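Local coordinates for protein KLLA0E08119p (Kluyveromyces lactis, PDB 3VA7) that probably catalyses the ATP- and biotin-dependent carboxylation of urea to urea-1-carboxylate, the first step of urea breakdown by the allophanate route, at residues 1181-1186 with 1213-1218; 1193-1198 with 1207-1212; 132-137 with 294-299; 300-305 with 316-321; 848-853 with 890-895. All blocks are in the same frame, centred on the assembly; numbering follows the deposited sequence.

Interaction 1 of 5, residues 1181-1186 with 1213-1218; sequences PVAAVG and GKVYKI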
# COMPACT_ATOMS: atom_id res chain seq x y z
N PRO A 1181 -16.11 -4.09 -26.33
CA PRO A 1181 -15.63 -5.47 -26.48
C PRO A 1181 -14.11 -5.53 -26.50
O PRO A 1181 -13.49 -4.53 -26.77
CB PRO A 1181 -16.20 -5.88 -27.84
CG PRO A 1181 -16.29 -4.59 -28.63
CD PRO A 1181 -16.47 -3.47 -27.62
N VAL A 1182 -13.53 -6.68 -26.19
CA VAL A 1182 -12.09 -6.86 -26.36
C VAL A 1182 -11.76 -7.48 -27.74
O VAL A 1182 -10.99 -6.91 -28.53
CB VAL A 1182 -11.48 -7.75 -25.24
CG1 VAL A 1182 -9.95 -8.08 -25.53
CG2 VAL A 1182 -11.70 -7.09 -23.88
N ALA A 1183 -12.34 -8.64 -28.01
CA ALA A 1183 -12.11 -9.35 -29.24
C ALA A 1183 -13.18 -9.03 -30.28
O ALA A 1183 -14.29 -8.55 -29.93
CB ALA A 1183 -12.07 -10.79 -28.96
N ALA A 1184 -12.86 -9.26 -31.55
CA ALA A 1184 -13.86 -9.08 -32.64
C ALA A 1184 -14.50 -10.43 -32.97
O ALA A 1184 -13.89 -11.48 -32.72
CB ALA A 1184 -13.20 -8.46 -33.88
N VAL A 1185 -15.73 -10.45 -33.48
CA VAL A 1185 -16.28 -11.78 -33.86
C VAL A 1185 -15.36 -12.46 -34.90
O VAL A 1185 -14.84 -11.81 -35.83
CB VAL A 1185 -17.85 -11.82 -34.22
CG1 VAL A 1185 -18.56 -10.56 -33.77
CG2 VAL A 1185 -18.15 -12.14 -35.71
N GLY A 1186 -15.11 -13.74 -34.66
CA GLY A 1186 -14.22 -14.54 -35.51
C GLY A 1186 -12.76 -14.54 -35.09
O GLY A 1186 -11.90 -15.06 -35.81
N GLY A 1213 -10.65 -21.14 -28.82
CA GLY A 1213 -11.73 -21.14 -29.84
C GLY A 1213 -11.85 -19.84 -30.65
O GLY A 1213 -10.97 -19.00 -30.61
N LYS A 1214 -12.94 -19.70 -31.40
CA LYS A 1214 -13.20 -18.53 -32.24
C LYS A 1214 -14.42 -17.84 -31.71
O LYS A 1214 -15.44 -18.50 -31.45
CB LYS A 1214 -13.59 -18.93 -33.68
CG LYS A 1214 -12.54 -18.83 -34.78
CD LYS A 1214 -13.19 -19.10 -36.17
CE LYS A 1214 -12.23 -19.84 -37.13
NZ LYS A 1214 -13.02 -20.51 -38.20
N VAL A 1215 -14.36 -16.52 -31.62
CA VAL A 1215 -15.52 -15.74 -31.15
C VAL A 1215 -16.64 -15.80 -32.15
O VAL A 1215 -16.55 -15.21 -33.23
CB VAL A 1215 -15.16 -14.26 -30.86
CG1 VAL A 1215 -16.34 -13.54 -30.18
CG2 VAL A 1215 -13.88 -14.20 -30.02
N TYR A 1216 -17.70 -16.51 -31.80
CA TYR A 1216 -18.84 -16.64 -32.72
C TYR A 1216 -19.81 -15.47 -32.65
O TYR A 1216 -20.18 -14.93 -33.68
CB TYR A 1216 -19.58 -17.99 -32.55
CG TYR A 1216 -20.75 -18.18 -33.53
CD1 TYR A 1216 -20.61 -17.93 -34.92
CD2 TYR A 1216 -22.01 -18.60 -33.07
CE1 TYR A 1216 -21.70 -18.08 -35.81
CE2 TYR A 1216 -23.10 -18.76 -33.94
CZ TYR A 1216 -22.94 -18.51 -35.29
OH TYR A 1216 -24.03 -18.67 -36.12
N LYS A 1217 -20.22 -15.12 -31.43
CA LYS A 1217 -21.09 -13.96 -31.21
C LYS A 1217 -20.77 -13.23 -29.90
O LYS A 1217 -20.40 -13.85 -28.89
CB LYS A 1217 -22.56 -14.38 -31.25
CG LYS A 1217 -23.56 -13.21 -31.35
CD LYS A 1217 -24.96 -13.66 -30.95
CE LYS A 1217 -26.02 -12.85 -31.67
NZ LYS A 1217 -27.36 -13.37 -31.26
N ILE A 1218 -20.95 -11.91 -29.96
CA ILE A 1218 -20.85 -11.01 -28.82
C ILE A 1218 -22.19 -10.33 -28.63
O ILE A 1218 -22.62 -9.54 -29.50
CB ILE A 1218 -19.73 -9.99 -29.05
CG1 ILE A 1218 -18.38 -10.59 -28.69
CG2 ILE A 1218 -19.91 -8.75 -28.17
CD1 ILE A 1218 -17.25 -9.81 -29.25

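Interaction 2 of 5, residues 1193-1198 with 1207-1212; sequences DGVIII and VGATKS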
# COMPACT_ATOMS: atom_id res chain seq x y z
N ASP A 1193 -7.76 -15.37 -22.27
CA ASP A 1193 -7.97 -14.19 -23.12
C ASP A 1193 -9.32 -13.49 -22.95
O ASP A 1193 -10.39 -14.13 -22.87
CB ASP A 1193 -7.79 -14.60 -24.58
CG ASP A 1193 -6.32 -14.73 -25.00
OD1 ASP A 1193 -5.37 -14.74 -24.16
OD2 ASP A 1193 -6.12 -14.81 -26.23
N GLY A 1194 -9.26 -12.16 -22.93
CA GLY A 1194 -10.45 -11.38 -22.67
C GLY A 1194 -11.37 -11.35 -23.86
O GLY A 1194 -10.88 -11.39 -24.96
N VAL A 1195 -12.68 -11.25 -23.65
CA VAL A 1195 -13.65 -11.17 -24.76
C VAL A 1195 -14.44 -9.90 -24.75
O VAL A 1195 -14.51 -9.22 -25.77
CB VAL A 1195 -14.68 -12.30 -24.75
CG1 VAL A 1195 -15.57 -12.22 -26.04
CG2 VAL A 1195 -14.01 -13.68 -24.57
N ILE A 1196 -15.08 -9.62 -23.60
CA ILE A 1196 -15.74 -8.33 -23.38
C ILE A 1196 -15.45 -7.65 -22.02
O ILE A 1196 -15.00 -8.28 -21.07
CB ILE A 1196 -17.26 -8.40 -23.62
CG1 ILE A 1196 -17.96 -9.01 -22.40
CG2 ILE A 1196 -17.57 -9.15 -24.89
CD1 ILE A 1196 -19.15 -8.22 -21.96
N ILE A 1197 -15.71 -6.34 -21.95
CA ILE A 1197 -15.52 -5.57 -20.73
C ILE A 1197 -16.83 -4.92 -20.22
O ILE A 1197 -17.60 -4.31 -20.97
CB ILE A 1197 -14.42 -4.52 -20.91
CG1 ILE A 1197 -13.06 -5.16 -21.22
CG2 ILE A 1197 -14.25 -3.73 -19.67
CD1 ILE A 1197 -12.01 -4.10 -21.66
N ILE A 1198 -17.04 -5.05 -18.92
CA ILE A 1198 -18.23 -4.53 -18.23
C ILE A 1198 -17.68 -3.50 -17.28
O ILE A 1198 -16.51 -3.58 -16.88
CB ILE A 1198 -18.93 -5.80 -17.54
CG1 ILE A 1198 -19.80 -6.54 -18.57
CG2 ILE A 1198 -19.67 -5.60 -16.22
CD1 ILE A 1198 -20.51 -5.62 -19.52
N VAL A 1207 -14.78 -10.06 -18.87
CA VAL A 1207 -15.28 -11.44 -18.93
C VAL A 1207 -14.47 -12.16 -20.01
O VAL A 1207 -14.39 -11.70 -21.13
CB VAL A 1207 -16.85 -11.54 -19.10
CG1 VAL A 1207 -17.35 -10.63 -20.17
CG2 VAL A 1207 -17.31 -12.99 -19.34
N GLY A 1208 -13.85 -13.27 -19.66
CA GLY A 1208 -12.95 -13.95 -20.57
C GLY A 1208 -13.27 -15.39 -20.95
O GLY A 1208 -13.99 -16.09 -20.26
N ALA A 1209 -12.69 -15.81 -22.07
CA ALA A 1209 -12.77 -17.16 -22.57
C ALA A 1209 -12.26 -18.23 -21.60
O ALA A 1209 -11.09 -18.16 -21.11
CB ALA A 1209 -12.02 -17.24 -23.89
N THR A 1210 -13.14 -19.23 -21.38
CA THR A 1210 -12.86 -20.44 -20.56
C THR A 1210 -11.82 -21.32 -21.21
O THR A 1210 -10.74 -21.52 -20.63
CB THR A 1210 -14.12 -21.30 -20.38
OG1 THR A 1210 -15.12 -20.53 -19.70
CG2 THR A 1210 -13.80 -22.63 -19.61
N LYS A 1211 -12.16 -21.84 -22.40
CA LYS A 1211 -11.22 -22.59 -23.26
C LYS A 1211 -11.04 -21.89 -24.62
O LYS A 1211 -11.91 -21.09 -25.02
CB LYS A 1211 -11.69 -24.05 -23.47
CG LYS A 1211 -10.56 -25.05 -23.89
CD LYS A 1211 -10.60 -25.39 -25.41
CE LYS A 1211 -9.42 -26.27 -25.82
NZ LYS A 1211 -9.37 -27.54 -25.01
N SER A 1212 -9.92 -22.18 -25.29
CA SER A 1212 -9.59 -21.66 -26.65
C SER A 1212 -10.67 -21.92 -27.73
O SER A 1212 -11.50 -22.80 -27.56
CB SER A 1212 -8.18 -22.12 -27.10
OG SER A 1212 -7.96 -23.51 -26.89

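Interaction 3 of 5, residues 132-137 with 294-299; sequences VGPSGD and LKYKCA. With GOL (glycerol), chain F.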
# COMPACT_ATOMS: atom_id res chain seq x y z
N VAL A 132 40.82 -7.12 -8.50
CA VAL A 132 41.05 -7.53 -7.11
C VAL A 132 40.56 -8.95 -7.02
O VAL A 132 39.41 -9.19 -6.76
CB VAL A 132 40.30 -6.64 -6.12
CG1 VAL A 132 40.63 -7.00 -4.71
CG2 VAL A 132 40.65 -5.22 -6.38
N GLY A 133 41.44 -9.89 -7.32
CA GLY A 133 41.09 -11.29 -7.40
C GLY A 133 42.29 -12.02 -7.94
O GLY A 133 43.31 -11.38 -8.25
N PRO A 134 42.18 -13.37 -8.08
CA PRO A 134 43.30 -14.14 -8.63
C PRO A 134 43.44 -14.01 -10.16
O PRO A 134 42.51 -13.52 -10.85
CB PRO A 134 42.98 -15.55 -8.20
CG PRO A 134 41.49 -15.57 -8.15
CD PRO A 134 41.04 -14.22 -7.73
N SER A 135 44.59 -14.45 -10.67
CA SER A 135 44.92 -14.40 -12.13
C SER A 135 43.96 -15.19 -13.00
O SER A 135 43.35 -16.17 -12.53
CB SER A 135 46.32 -14.98 -12.34
OG SER A 135 46.30 -16.40 -12.19
N GLY A 136 43.85 -14.81 -14.27
CA GLY A 136 42.96 -15.53 -15.20
C GLY A 136 43.31 -17.02 -15.32
O GLY A 136 42.44 -17.88 -15.57
N ASP A 137 44.59 -17.30 -15.10
CA ASP A 137 45.12 -18.63 -15.16
C ASP A 137 44.67 -19.49 -14.03
O ASP A 137 44.10 -20.57 -14.26
CB ASP A 137 46.63 -18.56 -15.09
CG ASP A 137 47.26 -19.30 -16.22
OD1 ASP A 137 47.06 -18.81 -17.37
OD2 ASP A 137 47.91 -20.35 -15.95
N LEU A 294 49.68 -22.58 -6.20
CA LEU A 294 49.17 -21.71 -7.27
C LEU A 294 49.81 -20.29 -7.33
O LEU A 294 49.62 -19.56 -8.32
CB LEU A 294 47.66 -21.56 -7.16
CG LEU A 294 46.73 -22.72 -7.53
CD1 LEU A 294 45.63 -22.89 -6.53
CD2 LEU A 294 46.13 -22.47 -8.91
N LYS A 295 50.56 -19.90 -6.29
CA LYS A 295 50.88 -18.48 -6.11
C LYS A 295 49.52 -17.75 -6.11
O LYS A 295 49.30 -16.74 -6.81
CB LYS A 295 51.81 -17.95 -7.22
CG LYS A 295 53.26 -17.73 -6.83
CD LYS A 295 54.18 -18.75 -7.42
CE LYS A 295 55.68 -18.49 -7.08
NZ LYS A 295 56.45 -17.64 -8.05
N TYR A 296 48.58 -18.33 -5.37
CA TYR A 296 47.25 -17.73 -5.32
C TYR A 296 47.25 -16.26 -4.80
O TYR A 296 47.99 -15.93 -3.87
CB TYR A 296 46.30 -18.60 -4.52
CG TYR A 296 44.84 -18.23 -4.75
CD1 TYR A 296 44.04 -18.99 -5.61
CD2 TYR A 296 44.25 -17.15 -4.05
CE1 TYR A 296 42.71 -18.67 -5.81
CE2 TYR A 296 42.91 -16.82 -4.22
CZ TYR A 296 42.14 -17.59 -5.11
OH TYR A 296 40.82 -17.27 -5.30
N LYS A 297 46.44 -15.43 -5.46
CA LYS A 297 46.25 -14.03 -5.12
C LYS A 297 44.82 -13.64 -4.66
O LYS A 297 43.80 -13.89 -5.39
CB LYS A 297 46.67 -13.14 -6.27
CG LYS A 297 47.15 -11.86 -5.76
CD LYS A 297 47.57 -10.94 -6.84
CE LYS A 297 48.76 -10.11 -6.27
NZ LYS A 297 49.28 -9.09 -7.24
N CYS A 298 44.80 -12.97 -3.48
CA CYS A 298 43.62 -12.47 -2.77
C CYS A 298 42.88 -13.60 -2.07
O CYS A 298 43.52 -14.43 -1.43
CB CYS A 298 42.66 -11.63 -3.66
SG CYS A 298 43.39 -10.12 -4.38
N ALA A 299 41.56 -13.66 -2.18
CA ALA A 299 40.79 -14.56 -1.31
C ALA A 299 40.26 -15.76 -2.07
O ALA A 299 39.68 -15.63 -3.15
CB ALA A 299 39.59 -13.80 -0.58
C1 GOL F . 38.64 -12.64 -4.67
O1 GOL F . 39.91 -13.06 -4.15
C2 GOL F . 38.51 -12.34 -6.19
O2 GOL F . 37.91 -11.09 -6.36
C3 GOL F . 37.59 -13.27 -6.98
O3 GOL F . 38.07 -13.66 -8.27
O HOH W 1 46.51 -15.39 -8.82

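Interaction 4 of 5, residues 300-305 with 316-321; sequences GTVEFI and LEVNAR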
# COMPACT_ATOMS: atom_id res chain seq x y z
N GLY A 300 40.41 -16.92 -1.49
CA GLY A 300 39.80 -18.07 -2.08
C GLY A 300 39.37 -19.03 -0.99
O GLY A 300 39.88 -18.95 0.14
N THR A 301 38.47 -19.94 -1.36
CA THR A 301 37.98 -20.95 -0.44
C THR A 301 38.18 -22.36 -0.95
O THR A 301 37.85 -22.70 -2.11
CB THR A 301 36.47 -20.76 -0.13
OG1 THR A 301 36.26 -19.42 0.38
CG2 THR A 301 35.96 -21.83 0.87
N VAL A 302 38.69 -23.18 -0.04
CA VAL A 302 38.88 -24.55 -0.34
C VAL A 302 37.78 -25.29 0.36
O VAL A 302 37.77 -25.34 1.58
CB VAL A 302 40.24 -25.04 0.15
CG1 VAL A 302 40.49 -26.44 -0.38
CG2 VAL A 302 41.38 -24.08 -0.30
N GLU A 303 36.85 -25.83 -0.42
CA GLU A 303 35.79 -26.64 0.14
C GLU A 303 36.19 -28.12 0.24
O GLU A 303 36.80 -28.70 -0.67
CB GLU A 303 34.49 -26.52 -0.69
CG GLU A 303 34.17 -25.14 -1.23
CD GLU A 303 32.71 -24.97 -1.61
OE1 GLU A 303 32.14 -25.88 -2.26
OE2 GLU A 303 32.12 -23.91 -1.26
N PHE A 304 35.80 -28.72 1.36
CA PHE A 304 35.95 -30.15 1.59
C PHE A 304 34.61 -30.80 1.97
O PHE A 304 33.73 -30.16 2.55
CB PHE A 304 36.89 -30.36 2.75
CG PHE A 304 38.22 -29.72 2.60
CD1 PHE A 304 39.19 -30.27 1.72
CD2 PHE A 304 38.55 -28.62 3.37
CE1 PHE A 304 40.46 -29.70 1.61
CE2 PHE A 304 39.82 -28.02 3.26
CZ PHE A 304 40.77 -28.57 2.38
N ILE A 305 34.48 -32.09 1.65
CA ILE A 305 33.48 -32.99 2.21
C ILE A 305 34.08 -33.55 3.49
O ILE A 305 35.30 -33.79 3.55
CB ILE A 305 33.24 -34.13 1.23
CG1 ILE A 305 33.06 -33.53 -0.18
CG2 ILE A 305 32.05 -34.98 1.68
CD1 ILE A 305 32.58 -34.48 -1.30
N LEU A 316 36.84 -30.95 -2.48
CA LEU A 316 35.65 -30.82 -3.27
C LEU A 316 35.93 -29.82 -4.40
O LEU A 316 35.82 -30.17 -5.56
CB LEU A 316 34.47 -30.45 -2.38
CG LEU A 316 33.06 -30.22 -2.94
CD1 LEU A 316 32.37 -31.48 -3.46
CD2 LEU A 316 32.14 -29.51 -1.87
N GLU A 317 36.35 -28.59 -4.06
CA GLU A 317 36.62 -27.51 -5.07
C GLU A 317 37.22 -26.28 -4.42
O GLU A 317 37.12 -26.10 -3.21
CB GLU A 317 35.37 -27.09 -5.86
CG GLU A 317 34.23 -26.56 -5.02
CD GLU A 317 32.93 -26.22 -5.79
OE1 GLU A 317 31.83 -26.46 -5.20
OE2 GLU A 317 33.00 -25.69 -6.93
N VAL A 318 37.85 -25.44 -5.23
CA VAL A 318 38.24 -24.12 -4.78
C VAL A 318 37.32 -23.11 -5.43
O VAL A 318 37.11 -23.16 -6.63
CB VAL A 318 39.69 -23.79 -5.14
CG1 VAL A 318 40.08 -22.42 -4.57
CG2 VAL A 318 40.61 -24.83 -4.54
N ASN A 319 36.72 -22.22 -4.62
CA ASN A 319 36.07 -21.02 -5.16
C ASN A 319 37.11 -19.92 -5.24
O ASN A 319 37.70 -19.53 -4.23
CB ASN A 319 34.87 -20.56 -4.32
CG ASN A 319 33.92 -21.69 -4.01
OD1 ASN A 319 33.53 -21.85 -2.86
ND2 ASN A 319 33.54 -22.49 -5.02
N ALA A 320 37.33 -19.43 -6.46
CA ALA A 320 38.43 -18.53 -6.75
C ALA A 320 37.96 -17.07 -6.58
O ALA A 320 38.06 -16.26 -7.50
CB ALA A 320 38.96 -18.80 -8.17
N ARG A 321 37.45 -16.76 -5.39
CA ARG A 321 36.76 -15.51 -5.14
C ARG A 321 36.40 -15.40 -3.71
O ARG A 321 36.50 -16.36 -2.99
CB ARG A 321 35.46 -15.49 -5.94
CG ARG A 321 34.55 -16.70 -5.72
CD ARG A 321 33.21 -16.45 -6.46
NE ARG A 321 32.31 -17.62 -6.45
CZ ARG A 321 31.64 -18.02 -5.37
NH1 ARG A 321 31.78 -17.39 -4.20
NH2 ARG A 321 30.83 -19.08 -5.46
O HOH W 2 36.86 -16.71 -0.46

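Interaction 5 of 5, residues 848-853 with 890-895; sequences ILVEYG and VLIEFD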
# COMPACT_ATOMS: atom_id res chain seq x y z
N ILE A 848 -21.47 16.94 14.57
CA ILE A 848 -22.16 18.18 14.34
C ILE A 848 -21.30 18.93 13.33
O ILE A 848 -20.10 19.05 13.50
CB ILE A 848 -22.27 19.03 15.67
CG1 ILE A 848 -23.18 18.34 16.73
CG2 ILE A 848 -22.70 20.44 15.39
CD1 ILE A 848 -23.57 19.28 18.00
N LEU A 849 -21.92 19.40 12.25
CA LEU A 849 -21.23 20.20 11.29
C LEU A 849 -21.39 21.70 11.63
O LEU A 849 -22.52 22.18 11.72
CB LEU A 849 -21.82 19.88 9.92
CG LEU A 849 -21.21 20.60 8.69
CD1 LEU A 849 -19.80 20.14 8.41
CD2 LEU A 849 -22.10 20.43 7.44
N VAL A 850 -20.28 22.43 11.77
CA VAL A 850 -20.32 23.89 12.05
C VAL A 850 -20.04 24.64 10.75
O VAL A 850 -18.95 24.48 10.15
CB VAL A 850 -19.22 24.33 13.10
CG1 VAL A 850 -19.27 25.78 13.41
CG2 VAL A 850 -19.36 23.59 14.38
N GLU A 851 -20.97 25.45 10.29
CA GLU A 851 -20.77 26.18 9.03
C GLU A 851 -20.67 27.71 9.18
O GLU A 851 -21.59 28.36 9.65
CB GLU A 851 -21.91 25.87 8.06
CG GLU A 851 -21.92 24.45 7.58
CD GLU A 851 -23.09 24.24 6.68
OE1 GLU A 851 -24.05 25.04 6.76
OE2 GLU A 851 -23.06 23.28 5.89
N TYR A 852 -19.57 28.28 8.75
CA TYR A 852 -19.45 29.74 8.78
C TYR A 852 -19.95 30.52 7.56
O TYR A 852 -19.80 30.10 6.40
CB TYR A 852 -18.00 30.13 9.07
CG TYR A 852 -17.53 29.78 10.46
CD1 TYR A 852 -18.24 30.22 11.62
CD2 TYR A 852 -16.41 29.02 10.64
CE1 TYR A 852 -17.78 29.91 12.90
CE2 TYR A 852 -15.96 28.72 11.91
CZ TYR A 852 -16.63 29.16 13.02
OH TYR A 852 -16.13 28.78 14.25
N GLY A 853 -20.53 31.67 7.85
CA GLY A 853 -20.80 32.69 6.87
C GLY A 853 -22.06 32.40 6.10
O GLY A 853 -22.77 31.46 6.43
N VAL A 890 -16.32 23.09 9.78
CA VAL A 890 -15.48 22.08 10.43
C VAL A 890 -16.41 21.06 10.95
O VAL A 890 -17.52 21.36 11.44
CB VAL A 890 -14.58 22.66 11.63
CG1 VAL A 890 -15.45 23.52 12.62
CG2 VAL A 890 -13.82 21.53 12.38
N LEU A 891 -16.01 19.82 10.84
CA LEU A 891 -16.91 18.80 11.29
C LEU A 891 -16.36 18.27 12.61
O LEU A 891 -15.17 17.98 12.72
CB LEU A 891 -17.03 17.72 10.22
CG LEU A 891 -17.87 16.53 10.61
CD1 LEU A 891 -19.35 16.89 10.55
CD2 LEU A 891 -17.50 15.36 9.76
N ILE A 892 -17.24 18.16 13.59
CA ILE A 892 -16.85 17.78 14.91
C ILE A 892 -17.43 16.44 15.25
O ILE A 892 -18.67 16.28 15.30
CB ILE A 892 -17.39 18.82 15.87
CG1 ILE A 892 -16.50 20.05 15.77
CG2 ILE A 892 -17.32 18.32 17.31
CD1 ILE A 892 -17.21 21.23 15.77
N GLU A 893 -16.55 15.46 15.48
CA GLU A 893 -17.00 14.12 15.79
C GLU A 893 -16.97 13.95 17.27
O GLU A 893 -15.96 14.34 17.94
CB GLU A 893 -16.17 13.01 15.13
CG GLU A 893 -16.79 11.60 15.28
CD GLU A 893 -15.89 10.44 14.79
OE1 GLU A 893 -14.87 10.68 14.13
OE2 GLU A 893 -16.19 9.25 15.09
N PHE A 894 -18.06 13.38 17.82
CA PHE A 894 -18.07 13.12 19.25
C PHE A 894 -18.38 11.69 19.64
O PHE A 894 -18.90 10.86 18.86
CB PHE A 894 -18.97 14.10 20.00
CG PHE A 894 -20.44 14.12 19.52
CD1 PHE A 894 -21.46 13.57 20.32
CD2 PHE A 894 -20.79 14.72 18.28
CE1 PHE A 894 -22.81 13.60 19.90
CE2 PHE A 894 -22.13 14.75 17.83
CZ PHE A 894 -23.14 14.19 18.64
N ASP A 895 -18.06 11.43 20.90
CA ASP A 895 -18.39 10.19 21.58
C ASP A 895 -19.58 10.46 22.50
O ASP A 895 -19.43 11.03 23.57
CB ASP A 895 -17.18 9.79 22.41
CG ASP A 895 -17.31 8.42 22.98
OD1 ASP A 895 -18.47 7.92 23.07
OD2 ASP A 895 -16.25 7.87 23.35

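Interaction 1 of 5, residues 1181-1186 with 1213-1218
In the biotin carrier domain at the C-terminal end of the chain, the loop 1181-1186, which leaves strand 1176-1181, lies against strand 1213-1218, with V1215 and I1218 meeting the loop backbone. The loop passes from the sheet of strand 1176-1181 to that of strand 1188-1189, the two small antiparallel sheets of this domain, and the contact joins it to strand 1213-1218 of the second. One hydrogen bond links them directly: G1186 N donates to V1215 O, modelled at 2.5 Å, a distance too short to be taken literally. G1186 makes the turn at phi 90°, where a side chain would be pressed against the carbonyl oxygen of V1185. V1215 holds its CG1 anti to the backbone N (chi1 -172°), which leaves CG2 beside that N and pointed at the loop, where it meets A1183 CB at 4.0 Å. Its CB sits 3.6 Å from A1184 O. Further along, CD1 of I1218 reaches A1183 O at 3.3 Å and, more loosely, P1181 CB at 4.3 Å. V1185 sets its CB near the strand backbone, 3.9 Å from Y1216 O. Y1216 and K1217 form a classic beta bulge in the strand's other pairing, with strand 1231-1235. A1184 N is also bonded to the side chain of D1187, just beyond the loop segment. Apart from one backbone bond, then, the contact is made of aliphatic carbons against peptide oxygens and against one another, an interaction that depends on shape rather than charge, at a mostly exposed surface.

Interaction 2 of 5, residues 1193-1198 with 1207-1212
V1207 O is approached by two neighbouring peptide N-H groups, V1195 N at 3.1 Å and I1196 N at 3.3 Å, the second bond being weak. Two residues facing one make a classic beta bulge, and the register slips by one residue there. On one side of the bulge V1207 N bonds back to I1196 O at 2.8 Å; on the other, A1209 N reaches D1193 O at 3.0 Å. Between these bonds G1194 and G1208 pass with their CA atoms 4.2 Å apart. V1195 turns CG1 anti to its own N (chi1 -174°), which brings CG2 against A1209, where the strand has ended, 4.1 Å from A1209 CB. I1196 and V1207 lie side by side on one face of the hairpin, although the modelled gap between their CG1 atoms is doubtful. Around this shell, F1178 and V1232 pack on I1196, while L1170 and A1233 receive V1195, so residues from both sheets of the domain hold the bulge in place. Farther along, strands 1194-1200 and 1203-1208 are joined by the turn bearing K1202, a residue of the observed biotin pocket. This is the biotin-bearing beta hairpin typical of biotinyl domains.

Interaction 3 of 5, residues 132-137 with 294-299
The carbonyl oxygen of A299 is gripped twice: by the hydroxyl of Y296, whose OH lies 2.9 Å from A299 O and also touches P134 CG across the contact, and by O1 of a bound glycerol, 2.8 Å from the same A299 O. Glycerol O1 in turn accepts A299 N at 2.6 Å, and the molecule, probably from the crystallisation liquor, also bonds to A320 O and S115 O. The site lies in the biotin carboxylase region, where the loop after strand 130-131 of the parallel sheet meets the link between helix 277-293 and strand 299-307. That helix ends in a Schellman motif at K295. Y296 then swings CG anti to its backbone N (chi1 -165°), bringing the ring alongside P134, whose CB makes a CH-pi contact over one face, 4.1 Å from the ring centroid. The hydroxyl comes to A299 O from above the carbonyl plane, 47° out of it, while P134 CG rests against Y296 OH at 3.4 Å. A leucine in place of Y296 is likely to leave A299 O without its protein hydroxyl partner and P134 without the flat face it lies on. C298 presses SG against the peptide of G133, 3.5 Å from G133 N, and also touches V132. G133 has no side chain, and a CB there would collide with the glycerol. S135 is the N-cap of helix 136-143, its OG bonded to A138 N. Its backbone N gives a hydrogen to a water at 2.8 Å, and K297 N makes a weak bond to the same water, bridging the two segments.

Interaction 4 of 5, residues 300-305 with 316-321
Strands 300-305 and 316-319 run antiparallel, 171° between their directions and 4.6 Å apart at closest approach, with T301 and N319 a hydrogen-bonded pair and E303 N bonded to E317 O at 2.8 Å. A classic bulge interrupts the ladder at E303: E303 O takes L316 N at 2.9 Å and, weakly, E317 N. On the face shared by T301, E303, E317 and N319 the polar groups collect. The E303 and E317 side chains lie alongside each other and point the same way; E303 OE1 is 3.0 Å from E317 OE1, two acceptors with no hydrogen bond between them, and the carboxylate planes stand 87° apart. E317 gets there by placing CG between its backbone N and carbonyl carbon. E303 has weak outside partners in K265 and Q323, while E238 adds another carboxylate. With an alanine in place of E303, K265 and Q323 would probably lose a weak partner and L316 CD2 part of its cover. At the bulge, L316 CD1 meets I305 CD1 at 3.7 Å. One water joins T301 OG1, itself bonded to Q323, to R321 O. R321 lays its guanidinium face over N319 CB and pairs with E116. V302 and V318 occupy the reverse face, against helix 277-293. The polar face bearing E303, E317 and N319 and the helix-backed reverse are consistent with the ATP-grasp hairpin of biotin carboxylases, which in relatives borders the metal-nucleotide site.

Interaction 5 of 5, residues 848-853 with 890-895
V850 and I892 interlock on one face of the sheet, CG2 of V850 resting 3.5 Å from CD1 of I892. V850 is a bump set between two neighbours: its CB also meets V890 CG1 at 3.9 Å, so the valine is flanked along the partner strand by a branch of each. The next bump on the same face is I848, whose CG1 reaches F894 CE2 at 3.9 Å; the phenylalanine turns toward it by placing CG between its backbone N and carbonyl carbon (chi1 57°). On the reverse face L849 and L891 cross at about a right angle and hook together, L891 CD1 lying 3.9 Å from L849 CD1 and just as near L849 CA, where it fills the dip beside the peptide of I848. Between the two layers of side chains the antiparallel strands, 158° between their directions, are joined by four backbone bonds, in the hydrogen-bonded pairs I848-I892 and V850-V890. In this carboxyltransferase region the two strands sit in mid-sheet, with strand 838-842 next to 847-852 and strand 880-885 next to 889-894. Helix 901-912 packs L904 on I848, I892 and F894 and L908 on I892, helix 859-875 packs against Y852, and P671 meets L849 on the reverse face.

Overall arrangement
Interactions 1 and 2 share the biotin carrier domain: the 1193-1198/1207-1212 hairpin is nested within the chain loop closed by 1181-1186 and 1213-1218, and V1182 N and A1183 N probably bond to V1195 O. Interactions 3 and 4 adjoin in the biotin carboxylase region, centres about 13 Å apart, Y296 OH lying against A320. Interaction 5 belongs to the carboxyltransferase region, its centre about 73 Å from that of interaction 4. Chemistry follows place: interaction 1 is a surface contact with one direct bond; interaction 2, partly buried, rests mainly on backbone bonds around a bulge; interaction 5 is a buried apolar pairing; of the other buried two, interaction 3 adds a CH-pi contact and water bridge, interaction 4 close carboxylates.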